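Long-range contact in tryptophanyl-tRNA synthetase (Aeropyrum pernix, PDB 3A04), which catalyses the ATP-dependent attachment of L-tryptophan to tRNA(Trp), releasing AMP and diphosphate, as a class I aminoacyl-tRNA synthetase: residues D92-L97 / L139-K144. Residues are numbered along the deposited sequence; the frame is centred on the assembly and turned at random.
Sequences DQLIYL and LGLDPK
I95 on helix 85-99 and L141 in the loop that follows helix 121-139 bring the two backbones closest, their CA atoms 5.5 Å apart. At G140 the chain leaves helix 121-139 through a Schellman motif with positive phi (129°), and L141 then takes up an extended conformation beside the helix. A side chain on G140 would collide with the carbonyl oxygen of L139 and come close to CD1 of I95.

No hydrogen bond joins the segments; the contact is van der Waals packing of aliphatic side chains, partly against the backbone of the turn. The CG1 branch of I95, anti to its carbonyl carbon (chi1 -69°), carries CD1 across to the helix end. There CD1 of I95 is 3.3 Å from L139 O and 3.6 Å from L141 N, with CB of L139 alongside at 3.9 Å. CD1 of L141 rests against both helix residues, 3.8 Å from I95 CG1 and L94 CB, and CD2 of L141 is 4.1 Å from L94 CD1. An alanine at I95 would probably open a gap against the Schellman turn and leave L141 CD1 with L94 as its main support from this helix.

D142 OD1 accepts from K144 N in an Asx turn, while D142 N is bonded to Q98 OE1 of helix 85-99, which begins within the 'HIGH' region. The contact joins two successive beta-alpha-beta crossovers of the Rossmann-type fold, strands 72-77 to 103-108 and 103-108 to 147-150, whose helices pack on one face of the sheet; L94 reaches V73 and T75 of strand 72-77, and L139 meets F348 and H352 of helix 334-364.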
# COMPACT_ATOMS: atom_id res chain seq x y z
N ASP A 92 -2.13 19.30 -23.07
CA ASP A 92 -2.51 20.64 -23.51
C ASP A 92 -3.36 21.34 -22.44
O ASP A 92 -3.21 22.52 -22.23
CB ASP A 92 -3.34 20.52 -24.80
CG ASP A 92 -2.41 20.36 -26.07
OD1 ASP A 92 -1.14 20.68 -26.05
OD2 ASP A 92 -2.94 19.83 -27.04
N GLN A 93 -4.28 20.60 -21.81
CA GLN A 93 -5.09 21.20 -20.67
C GLN A 93 -4.16 21.53 -19.48
O GLN A 93 -4.30 22.53 -18.87
CB GLN A 93 -6.14 20.18 -20.21
CG GLN A 93 -7.14 19.92 -21.31
CD GLN A 93 -8.17 18.92 -20.94
OE1 GLN A 93 -8.92 19.13 -19.99
NE2 GLN A 93 -8.18 17.77 -21.63
N LEU A 94 -3.19 20.67 -19.14
CA LEU A 94 -2.18 21.11 -18.14
C LEU A 94 -1.41 22.34 -18.47
O LEU A 94 -1.18 23.18 -17.57
CB LEU A 94 -1.16 20.00 -17.79
CG LEU A 94 -1.71 18.58 -17.59
CD1 LEU A 94 -0.52 17.57 -17.39
CD2 LEU A 94 -2.66 18.59 -16.36
N ILE A 95 -0.98 22.48 -19.74
CA ILE A 95 -0.17 23.66 -20.10
C ILE A 95 -1.01 24.90 -20.00
O ILE A 95 -0.58 25.92 -19.50
CB ILE A 95 0.39 23.52 -21.59
CG1 ILE A 95 1.43 22.37 -21.57
CG2 ILE A 95 1.02 24.83 -22.09
CD1 ILE A 95 1.95 21.91 -22.98
N TYR A 96 -2.22 24.84 -20.49
CA TYR A 96 -3.08 26.02 -20.31
C TYR A 96 -3.15 26.43 -18.81
O TYR A 96 -2.96 27.59 -18.41
CB TYR A 96 -4.50 25.67 -20.87
CG TYR A 96 -5.55 26.68 -20.45
CD1 TYR A 96 -5.71 27.91 -21.13
CD2 TYR A 96 -6.44 26.39 -19.35
CE1 TYR A 96 -6.71 28.85 -20.73
CE2 TYR A 96 -7.38 27.36 -18.92
CZ TYR A 96 -7.53 28.58 -19.65
OH TYR A 96 -8.48 29.55 -19.23
N LEU A 97 -3.50 25.46 -17.96
CA LEU A 97 -3.63 25.79 -16.55
C LEU A 97 -2.29 26.26 -16.02
O LEU A 97 -2.27 27.19 -15.27
CB LEU A 97 -4.19 24.56 -15.75
CG LEU A 97 -5.61 24.15 -16.26
CD1 LEU A 97 -6.00 22.78 -15.72
CD2 LEU A 97 -6.70 25.16 -15.73
N LEU A 139 6.20 19.46 -25.54
CA LEU A 139 4.93 20.13 -25.77
C LEU A 139 4.80 21.48 -25.16
O LEU A 139 3.95 22.24 -25.59
CB LEU A 139 3.71 19.26 -25.32
CG LEU A 139 3.23 18.10 -26.18
CD1 LEU A 139 2.14 17.28 -25.43
CD2 LEU A 139 2.69 18.52 -27.66
N GLY A 140 5.54 21.77 -24.09
CA GLY A 140 5.56 23.08 -23.50
C GLY A 140 5.31 23.08 -22.00
O GLY A 140 5.15 24.14 -21.41
N LEU A 141 5.19 21.89 -21.40
CA LEU A 141 5.05 21.80 -19.94
C LEU A 141 6.38 22.25 -19.32
O LEU A 141 7.45 21.90 -19.82
CB LEU A 141 4.66 20.37 -19.51
CG LEU A 141 3.78 20.19 -18.27
CD1 LEU A 141 2.50 21.11 -18.19
CD2 LEU A 141 3.41 18.65 -18.03
N ASP A 142 6.34 23.13 -18.35
CA ASP A 142 7.56 23.74 -17.83
C ASP A 142 8.43 22.76 -17.01
O ASP A 142 7.95 22.22 -15.99
CB ASP A 142 7.12 24.89 -16.96
CG ASP A 142 8.32 25.68 -16.30
OD1 ASP A 142 9.43 25.18 -16.17
OD2 ASP A 142 8.05 26.77 -15.79
N PRO A 143 9.69 22.51 -17.42
CA PRO A 143 10.53 21.53 -16.67
C PRO A 143 10.85 21.94 -15.24
O PRO A 143 11.12 21.07 -14.44
CB PRO A 143 11.84 21.46 -17.47
CG PRO A 143 11.92 22.82 -18.18
CD PRO A 143 10.46 23.19 -18.49
N LYS A 144 10.85 23.23 -14.93
CA LYS A 144 11.24 23.74 -13.63
C LYS A 144 10.07 23.61 -12.66
O LYS A 144 10.25 23.06 -11.55
CB LYS A 144 11.66 25.22 -13.69
CG LYS A 144 12.33 25.77 -12.40
CD LYS A 144 12.35 27.32 -12.33
CE LYS A 144 13.08 27.84 -11.07
NZ LYS A 144 12.42 27.45 -9.74